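Local coordinates for periplasmic His/Glu/Gln/Arg/opine family-binding protein (Silicibacter pomeroyi, PDB 3I6V) that binds lysine in the crystal and probably serves as the periplasmic solute-binding component of an ABC transporter for amino acids of the His/Glu/Gln/Arg/opine group, at residues Pro91-Thr99 and Asp147-Leu156; Leu105-Ala114 and Ala126-Thr137. One frame throughout, in Å; residues are numbered along the deposited sequence.

Overall arrangement
Both contacts build one mixed sheet in the lobe that carries Gln112 and Pro134 of the lysine pocket. Contact 1 is the more buried: antiparallel strand 93-98 against 148-152, with an aromatic pair on one face and aliphatic side chains on the other. Contact 2 lies farther out, where strands 108-112 and 127-131 run parallel; Thr127 and Glu130 are among its exposed residues. The two meet between strands 108-112 and 148-152, through Ala110 N to Ala148 O (2.9 Å), probably a hydrogen bond. They differ toward the pocket: in contact 1 the Asp152 side chain comes within about 5 Å of the bound lysine, nearest atoms, whereas contact 2 hydrogen-bonds it through the Gln112 amide oxygen, with Pro134 alongside.

Contact 1. Residues Pro91-Thr99 and Asp147-Leu156; sequences PTASSYVAT and DAVFADRDYL
The Tyr96 ring carries Phe150 CD1 over the centre of one face, 3.5 Å above its plane, yet the two rings are neither parallel nor perpendicular: their planes meet at 38° with centroids 4.5 Å apart. Tyr96 OH stands over one face of the Phe150 ring, offset toward its rim. Phe150 gets there with CG anti to its backbone N (chi1 -174°), bringing its CZ to 3.6 Å from Ser94 CB; its ring also stacks with Tyr120 of helix 116-123. At the edge of the Arg153 guanidinium, near its plane, sits Ser95 OG; Asp173 holds both, the arginine by a salt bridge and the serine by a hydrogen bond. On the opposite sheet face, Val97 and Val149 lie side by side, Val97 CB 3.7 Å from Val149 CG1, and Val97 CG2 slides past Leu156 CD1 at 3.8 Å, where the helix packs. Paired backbone bonds join Ser95 with Ala151 and Val97 with Val149, and Arg153 N donates to Ala93 O (2.9 Å) as the strand gives way to helix. There Asp152 is the N-cap, OD2 accepting from Tyr155 N while also hydrogen-bonded to Tyr18 OH. This is an antiparallel strand pair inside the mixed sheet of a periplasmic-binding-protein lobe.

Contact 2. Residues Leu105-Ala114 and Ala126-Thr137; sequences LSGIVAAQTA and ATLVEFATPEET. With LYS (lysine), chain B.
Ala126, just before the second strand of the parallel beta-alpha-beta unit formed by strand 108-112, helix 116-123 and strand 127-131, sets its CB 3.8 Å from Val109 CG2. Thr127 then takes up the parallel ladder, giving its N-H to Gly107 O and receiving that of Val109. Leu128 reaches back with CD1 to Ala111 CB, on the face covered by helix 116-123. On the other face Val129 sets CG1 between its backbone N and carbonyl carbon (chi1 56°), where it touches Ile108 CG2 at 3.7 Å. Glu130 crosses Thr113 at about a right angle, its CB against Thr113 OG1. Phe131 ends the strand with CE1 on Ala110 CB (3.6 Å), while its carbonyl takes the Thr113 N-H from above the carbonyl plane and a weak bond from Thr113 OG1.

Beyond it, Ala132 O accepts from Gln112 NE2 (3.0 Å), the donor standing 37° out of the carbonyl plane; Glu12 takes a second bond from this nitrogen. These two acceptors probably hold the amide's rotation, leaving OE1 turned to the bound lysine. With an alanine in place of Gln112, the lysine ammonium is likely to lose this acceptor, and Ala132 O its amide donor. Thr133 and Glu136 close a capping box at the start of helix 134-142. Pro134 runs alongside the Gln112 side chain, its CG 3.5 Å from the ligand NZ, and Thr137 CG2 packs on the Gln112 backbone. The ligand's NZ itself donates to Gln112 OE1 at 2.7 Å.

Contact 1. Residues Pro91-Thr99 and Asp147-Leu156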
loop_
_atom_site.group_PDB
_atom_site.type_symbol
_atom_site.label_atom_id
_atom_site.label_comp_id
_atom_site.label_asym_id
_atom_site.label_seq_id
_atom_site.Cartn_x
_atom_site.Cartn_y
_atom_site.Cartn_z
ATOM N N PRO A 91 -10.162 -3.525 -4.245
ATOM C CA PRO A 91 -10.140 -3.392 -2.790
ATOM C C PRO A 91 -9.777 -4.739 -2.181
ATOM O O PRO A 91 -10.328 -5.767 -2.599
ATOM C CB PRO A 91 -11.591 -3.009 -2.440
ATOM C CG PRO A 91 -12.169 -2.422 -3.718
ATOM C CD PRO A 91 -11.465 -3.135 -4.837
ATOM N N THR A 92 -8.808 -4.767 -1.271
ATOM C CA THR A 92 -8.527 -6.030 -0.536
ATOM C C THR A 92 -8.615 -5.831 0.988
ATOM O O THR A 92 -8.576 -4.705 1.478
ATOM C CB THR A 92 -7.196 -6.703 -0.968
ATOM O OG1 THR A 92 -6.126 -5.763 -0.849
ATOM C CG2 THR A 92 -7.266 -7.209 -2.448
ATOM N N ALA A 93 -8.731 -6.923 1.733
ATOM C CA ALA A 93 -9.055 -6.828 3.137
ATOM C C ALA A 93 -7.913 -6.285 3.991
ATOM O O ALA A 93 -6.745 -6.247 3.562
ATOM C CB ALA A 93 -9.522 -8.192 3.660
ATOM N N SER A 94 -8.272 -5.868 5.194
ATOM C CA SER A 94 -7.323 -5.649 6.274
ATOM C C SER A 94 -7.537 -6.760 7.304
ATOM O O SER A 94 -8.658 -7.311 7.412
ATOM C CB SER A 94 -7.556 -4.291 6.899
ATOM O OG SER A 94 -7.230 -3.261 5.981
ATOM N N SER A 95 -6.487 -7.097 8.053
ATOM C CA SER A 95 -6.514 -8.251 8.964
ATOM C C SER A 95 -5.678 -7.994 10.189
ATOM O O SER A 95 -4.800 -7.118 10.184
ATOM C CB SER A 95 -5.951 -9.506 8.291
ATOM O OG SER A 95 -6.573 -9.759 7.058
ATOM N N TYR A 96 -5.957 -8.764 11.241
ATOM C CA TYR A 96 -5.165 -8.727 12.458
ATOM C C TYR A 96 -4.153 -9.865 12.427
ATOM O O TYR A 96 -4.459 -10.977 11.993
ATOM C CB TYR A 96 -6.013 -8.870 13.716
ATOM C CG TYR A 96 -6.987 -7.751 13.978
ATOM C CD1 TYR A 96 -8.275 -7.783 13.428
ATOM C CD2 TYR A 96 -6.632 -6.672 14.784
ATOM C CE1 TYR A 96 -9.196 -6.744 13.669
ATOM C CE2 TYR A 96 -7.529 -5.651 15.039
ATOM C CZ TYR A 96 -8.801 -5.695 14.481
ATOM O OH TYR A 96 -9.656 -4.672 14.749
ATOM N N VAL A 97 -2.963 -9.574 12.920
ATOM C CA VAL A 97 -1.923 -10.604 13.077
ATOM C C VAL A 97 -1.347 -10.543 14.474
ATOM O O VAL A 97 -1.128 -9.467 15.015
ATOM C CB VAL A 97 -0.805 -10.521 12.000
ATOM C CG1 VAL A 97 0.466 -11.292 12.462
ATOM C CG2 VAL A 97 -1.293 -11.130 10.724
ATOM N N ALA A 98 -1.117 -11.725 15.062
ATOM C CA ALA A 98 -0.667 -11.810 16.437
ATOM C C ALA A 98 0.309 -12.996 16.645
ATOM O O ALA A 98 0.542 -13.791 15.730
ATOM C CB ALA A 98 -1.905 -11.952 17.370
ATOM N N THR A 99 0.838 -13.110 17.858
ATOM C CA THR A 99 1.705 -14.259 18.227
ATOM C C THR A 99 0.925 -15.445 18.854
ATOM O O THR A 99 1.471 -16.543 18.991
ATOM C CB THR A 99 2.842 -13.833 19.168
ATOM O OG1 THR A 99 2.282 -13.315 20.379
ATOM C CG2 THR A 99 3.727 -12.744 18.528
ATOM N N ASP A 147 -0.256 -6.161 21.360
ATOM C CA ASP A 147 -1.075 -7.387 21.287
ATOM C C ASP A 147 -1.299 -7.938 19.880
ATOM O O ASP A 147 -1.412 -9.153 19.672
ATOM C CB ASP A 147 -2.423 -7.124 22.001
ATOM C CG ASP A 147 -2.240 -6.883 23.501
ATOM O OD1 ASP A 147 -2.492 -5.757 24.010
ATOM O OD2 ASP A 147 -1.777 -7.836 24.167
ATOM N N ALA A 148 -1.400 -7.039 18.901
ATOM C CA ALA A 148 -1.574 -7.444 17.518
ATOM C C ALA A 148 -1.253 -6.266 16.595
ATOM O O ALA A 148 -1.092 -5.137 17.043
ATOM C CB ALA A 148 -3.013 -7.948 17.269
ATOM N N VAL A 149 -1.160 -6.554 15.316
ATOM C CA VAL A 149 -1.001 -5.514 14.301
ATOM C C VAL A 149 -2.215 -5.617 13.385
ATOM O O VAL A 149 -2.656 -6.729 13.057
ATOM C CB VAL A 149 0.316 -5.685 13.476
ATOM C CG1 VAL A 149 0.426 -7.121 12.936
ATOM C CG2 VAL A 149 0.375 -4.669 12.327
ATOM N N PHE A 150 -2.734 -4.463 12.962
ATOM C CA PHE A 150 -3.830 -4.416 11.981
ATOM C C PHE A 150 -3.294 -3.740 10.722
ATOM O O PHE A 150 -2.855 -2.597 10.774
ATOM C CB PHE A 150 -4.999 -3.624 12.585
ATOM C CG PHE A 150 -6.256 -3.614 11.739
ATOM C CD1 PHE A 150 -6.946 -4.802 11.468
ATOM C CD2 PHE A 150 -6.757 -2.403 11.244
ATOM C CE1 PHE A 150 -8.126 -4.782 10.698
ATOM C CE2 PHE A 150 -7.923 -2.350 10.486
ATOM C CZ PHE A 150 -8.619 -3.544 10.207
ATOM N N ALA A 151 -3.329 -4.452 9.601
ATOM C CA ALA A 151 -2.670 -4.002 8.386
ATOM C C ALA A 151 -3.300 -4.638 7.187
ATOM O O ALA A 151 -4.182 -5.483 7.303
ATOM C CB ALA A 151 -1.131 -4.384 8.433
ATOM N N ASP A 152 -2.811 -4.258 6.019
ATOM C CA ASP A 152 -3.305 -4.794 4.771
ATOM C C ASP A 152 -3.012 -6.284 4.707
ATOM O O ASP A 152 -1.869 -6.721 5.034
ATOM C CB ASP A 152 -2.592 -4.084 3.648
ATOM C CG ASP A 152 -3.023 -4.544 2.317
ATOM O OD1 ASP A 152 -4.084 -4.073 1.840
ATOM O OD2 ASP A 152 -2.256 -5.344 1.723
ATOM N N ARG A 153 -4.024 -7.059 4.304
ATOM C CA ARG A 153 -3.926 -8.502 4.285
ATOM C C ARG A 153 -2.834 -8.956 3.309
ATOM O O ARG A 153 -2.095 -9.908 3.604
ATOM C CB ARG A 153 -5.256 -9.177 3.916
ATOM C CG ARG A 153 -5.178 -10.727 4.026
ATOM C CD ARG A 153 -6.527 -11.455 3.788
ATOM N NE ARG A 153 -6.242 -12.880 3.785
ATOM C CZ ARG A 153 -6.179 -13.638 4.877
ATOM N NH1 ARG A 153 -6.446 -13.139 6.084
ATOM N NH2 ARG A 153 -5.881 -14.919 4.751
ATOM N N ASP A 154 -2.730 -8.308 2.154
ATOM C CA ASP A 154 -1.719 -8.739 1.213
ATOM C C ASP A 154 -0.284 -8.455 1.654
ATOM O O ASP A 154 0.647 -9.157 1.220
ATOM C CB ASP A 154 -2.010 -8.239 -0.191
ATOM C CG ASP A 154 -3.233 -8.934 -0.792
ATOM O OD1 ASP A 154 -3.822 -9.807 -0.115
ATOM O OD2 ASP A 154 -3.606 -8.598 -1.916
ATOM N N TYR A 155 -0.116 -7.454 2.522
ATOM C CA TYR A 155 1.172 -7.192 3.127
ATOM C C TYR A 155 1.458 -8.320 4.150
ATOM O O TYR A 155 2.591 -8.868 4.221
ATOM C CB TYR A 155 1.176 -5.817 3.808
ATOM C CG TYR A 155 2.402 -5.562 4.673
ATOM C CD1 TYR A 155 3.679 -5.411 4.104
ATOM C CD2 TYR A 155 2.282 -5.476 6.056
ATOM C CE1 TYR A 155 4.812 -5.168 4.920
ATOM C CE2 TYR A 155 3.374 -5.239 6.862
ATOM C CZ TYR A 155 4.634 -5.108 6.305
ATOM O OH TYR A 155 5.683 -4.915 7.172
ATOM N N LEU A 156 0.441 -8.665 4.929
ATOM C CA LEU A 156 0.592 -9.668 6.011
ATOM C C LEU A 156 0.724 -11.134 5.549
ATOM O O LEU A 156 1.426 -11.897 6.206
ATOM C CB LEU A 156 -0.516 -9.555 7.061
ATOM C CG LEU A 156 -0.556 -8.250 7.858
ATOM C CD1 LEU A 156 -1.934 -8.095 8.567
ATOM C CD2 LEU A 156 0.615 -8.089 8.857
HETATM O O HOH W 1 0.543 -11.035 19.748
#

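Contact 2. Residues Leu105-Ala114 and Ala126-Thr137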
loop_
_atom_site.group_PDB
_atom_site.type_symbol
_atom_site.label_atom_id
_atom_site.label_comp_id
_atom_site.label_asym_id
_atom_site.label_seq_id
_atom_site.Cartn_x
_atom_site.Cartn_y
_atom_site.Cartn_z
ATOM N N LEU A 105 -7.544 -8.462 20.840
ATOM C CA LEU A 105 -7.737 -7.478 19.768
ATOM C C LEU A 105 -8.348 -6.162 20.239
ATOM O O LEU A 105 -8.504 -5.235 19.444
ATOM C CB LEU A 105 -8.587 -8.067 18.634
ATOM C CG LEU A 105 -8.123 -9.381 18.023
ATOM C CD1 LEU A 105 -8.911 -9.707 16.745
ATOM C CD2 LEU A 105 -6.586 -9.377 17.767
ATOM N N SER A 106 -8.714 -6.069 21.513
ATOM C CA SER A 106 -9.173 -4.814 22.077
ATOM C C SER A 106 -8.081 -4.231 22.965
ATOM O O SER A 106 -8.274 -3.233 23.628
ATOM C CB SER A 106 -10.496 -4.997 22.834
ATOM O OG SER A 106 -11.556 -5.288 21.934
ATOM N N GLY A 107 -6.907 -4.866 22.961
ATOM C CA GLY A 107 -5.765 -4.336 23.724
ATOM C C GLY A 107 -4.995 -3.292 22.935
ATOM O O GLY A 107 -5.587 -2.327 22.378
ATOM N N ILE A 108 -3.675 -3.465 22.891
ATOM C CA ILE A 108 -2.788 -2.532 22.190
ATOM C C ILE A 108 -2.602 -3.029 20.765
ATOM O O ILE A 108 -2.059 -4.125 20.546
ATOM C CB ILE A 108 -1.426 -2.380 22.906
ATOM C CG1 ILE A 108 -1.628 -1.634 24.241
ATOM C CG2 ILE A 108 -0.459 -1.627 22.021
ATOM C CD1 ILE A 108 -0.537 -1.878 25.270
ATOM N N VAL A 109 -3.073 -2.237 19.798
ATOM C CA VAL A 109 -2.976 -2.657 18.406
ATOM C C VAL A 109 -2.054 -1.700 17.651
ATOM O O VAL A 109 -2.217 -0.488 17.712
ATOM C CB VAL A 109 -4.368 -2.863 17.719
ATOM C CG1 VAL A 109 -4.198 -3.367 16.286
ATOM C CG2 VAL A 109 -5.207 -3.899 18.477
ATOM N N ALA A 110 -1.023 -2.271 17.034
ATOM C CA ALA A 110 -0.073 -1.515 16.232
ATOM C C ALA A 110 -0.661 -1.274 14.827
ATOM O O ALA A 110 -1.292 -2.148 14.249
ATOM C CB ALA A 110 1.257 -2.283 16.100
ATOM N N ALA A 111 -0.430 -0.082 14.297
ATOM C CA ALA A 111 -0.785 0.205 12.894
ATOM C C ALA A 111 0.185 1.249 12.397
ATOM O O ALA A 111 0.682 2.092 13.170
ATOM C CB ALA A 111 -2.234 0.734 12.770
ATOM N N GLN A 112 0.446 1.221 11.106
ATOM C CA GLN A 112 1.236 2.286 10.501
ATOM C C GLN A 112 0.534 3.639 10.556
ATOM O O GLN A 112 -0.682 3.749 10.285
ATOM C CB GLN A 112 1.628 1.929 9.061
ATOM C CG GLN A 112 2.515 3.016 8.388
ATOM C CD GLN A 112 3.096 2.575 7.057
ATOM O OE1 GLN A 112 2.549 1.723 6.385
ATOM N NE2 GLN A 112 4.227 3.146 6.688
ATOM N N THR A 113 1.309 4.680 10.863
ATOM C CA THR A 113 0.802 6.045 10.895
ATOM C C THR A 113 0.187 6.455 9.555
ATOM O O THR A 113 0.631 5.998 8.518
ATOM C CB THR A 113 1.943 7.067 11.203
ATOM O OG1 THR A 113 2.625 6.654 12.393
ATOM C CG2 THR A 113 1.375 8.385 11.484
ATOM N N ALA A 114 -0.817 7.322 9.597
ATOM C CA ALA A 114 -1.431 7.873 8.374
ATOM C C ALA A 114 -1.987 6.808 7.422
ATOM O O ALA A 114 -1.833 6.938 6.207
ATOM C CB ALA A 114 -0.419 8.827 7.601
ATOM N N ALA A 126 -10.016 -0.581 20.740
ATOM C CA ALA A 126 -8.585 -0.916 20.935
ATOM C C ALA A 126 -7.780 0.337 21.246
ATOM O O ALA A 126 -8.222 1.443 20.956
ATOM C CB ALA A 126 -8.020 -1.650 19.723
ATOM N N THR A 127 -6.618 0.168 21.882
ATOM C CA THR A 127 -5.659 1.248 22.063
ATOM C C THR A 127 -4.702 1.251 20.853
ATOM O O THR A 127 -4.057 0.242 20.563
ATOM C CB THR A 127 -4.895 1.077 23.387
ATOM O OG1 THR A 127 -5.815 1.282 24.460
ATOM C CG2 THR A 127 -3.749 2.084 23.531
ATOM N N LEU A 128 -4.649 2.375 20.138
ATOM C CA LEU A 128 -3.821 2.483 18.934
ATOM C C LEU A 128 -2.396 2.901 19.280
ATOM O O LEU A 128 -2.202 3.892 19.943
ATOM C CB LEU A 128 -4.416 3.531 17.985
ATOM C CG LEU A 128 -3.556 3.967 16.785
ATOM C CD1 LEU A 128 -3.249 2.835 15.856
ATOM C CD2 LEU A 128 -4.203 5.149 16.016
ATOM N N VAL A 129 -1.405 2.171 18.795
ATOM C CA VAL A 129 -0.055 2.725 18.720
ATOM C C VAL A 129 0.419 2.778 17.251
ATOM O O VAL A 129 0.379 1.774 16.515
ATOM C CB VAL A 129 0.962 1.992 19.690
ATOM C CG1 VAL A 129 0.999 0.492 19.413
ATOM C CG2 VAL A 129 2.372 2.606 19.604
ATOM N N GLU A 130 0.866 3.959 16.841
ATOM C CA GLU A 130 1.286 4.206 15.453
ATOM C C GLU A 130 2.790 4.108 15.262
ATOM O O GLU A 130 3.528 4.603 16.091
ATOM C CB GLU A 130 0.834 5.601 15.045
ATOM C CG GLU A 130 -0.672 5.671 14.910
ATOM C CD GLU A 130 -1.166 7.026 14.430
ATOM O OE1 GLU A 130 -1.394 7.177 13.213
ATOM O OE2 GLU A 130 -1.372 7.928 15.269
ATOM N N PHE A 131 3.218 3.497 14.157
ATOM C CA PHE A 131 4.626 3.378 13.787
ATOM C C PHE A 131 4.848 3.919 12.377
ATOM O O PHE A 131 3.980 3.781 11.506
ATOM C CB PHE A 131 5.065 1.894 13.838
ATOM C CG PHE A 131 4.990 1.324 15.207
ATOM C CD1 PHE A 131 3.811 0.715 15.666
ATOM C CD2 PHE A 131 6.056 1.496 16.092
ATOM C CE1 PHE A 131 3.711 0.233 16.959
ATOM C CE2 PHE A 131 5.965 1.012 17.404
ATOM C CZ PHE A 131 4.786 0.381 17.834
ATOM N N ALA A 132 6.025 4.501 12.158
ATOM C CA ALA A 132 6.375 5.150 10.886
ATOM C C ALA A 132 6.433 4.180 9.717
ATOM O O ALA A 132 6.096 4.556 8.584
ATOM C CB ALA A 132 7.731 5.924 11.034
ATOM N N THR A 133 6.855 2.935 9.946
ATOM C CA THR A 133 7.083 2.030 8.817
ATOM C C THR A 133 6.325 0.738 9.025
ATOM O O THR A 133 5.987 0.414 10.167
ATOM C CB THR A 133 8.597 1.677 8.641
ATOM O OG1 THR A 133 8.991 0.825 9.725
ATOM C CG2 THR A 133 9.500 2.956 8.564
ATOM N N PRO A 134 6.073 -0.028 7.950
ATOM C CA PRO A 134 5.358 -1.291 8.124
ATOM C C PRO A 134 6.171 -2.310 8.970
ATOM O O PRO A 134 5.632 -2.989 9.856
ATOM C CB PRO A 134 5.213 -1.792 6.691
ATOM C CG PRO A 134 5.233 -0.497 5.832
ATOM C CD PRO A 134 6.356 0.241 6.528
ATOM N N GLU A 135 7.476 -2.394 8.717
ATOM C CA GLU A 135 8.284 -3.327 9.494
ATOM C C GLU A 135 8.239 -3.051 10.999
ATOM O O GLU A 135 8.274 -3.985 11.783
ATOM C CB GLU A 135 9.734 -3.403 8.980
ATOM C CG GLU A 135 10.588 -4.523 9.718
ATOM C CD GLU A 135 9.938 -5.956 9.762
ATOM O OE1 GLU A 135 9.216 -6.383 8.794
ATOM O OE2 GLU A 135 10.182 -6.669 10.795
ATOM N N GLU A 136 8.162 -1.796 11.412
ATOM C CA GLU A 136 8.075 -1.463 12.845
ATOM C C GLU A 136 6.801 -2.001 13.537
ATOM O O GLU A 136 6.821 -2.372 14.725
ATOM C CB GLU A 136 8.199 0.047 13.073
ATOM C CG GLU A 136 9.649 0.579 12.967
ATOM C CD GLU A 136 9.729 2.083 12.637
ATOM O OE1 GLU A 136 8.696 2.786 12.638
ATOM O OE2 GLU A 136 10.857 2.572 12.357
ATOM N N THR A 137 5.691 -2.025 12.804
ATOM C CA THR A 137 4.456 -2.635 13.326
ATOM C C THR A 137 4.617 -4.132 13.541
ATOM O O THR A 137 4.078 -4.670 14.503
ATOM C CB THR A 137 3.206 -2.380 12.403
ATOM O OG1 THR A 137 3.325 -3.127 11.183
ATOM C CG2 THR A 137 3.079 -0.885 12.076
HETATM N N LYS B . -3.753 0.821 1.795
HETATM C CA LYS B . -3.622 1.357 3.190
HETATM C C LYS B . -3.780 2.861 3.212
HETATM O O LYS B . -3.831 3.470 2.134
HETATM C CB LYS B . -2.253 0.959 3.796
HETATM C CG LYS B . -1.037 1.606 3.133
HETATM C CD LYS B . 0.281 1.063 3.786
HETATM C CE LYS B . 1.578 1.744 3.214
HETATM N NZ LYS B . 2.840 1.080 3.823
HETATM O OXT LYS B . -3.836 3.490 4.308
#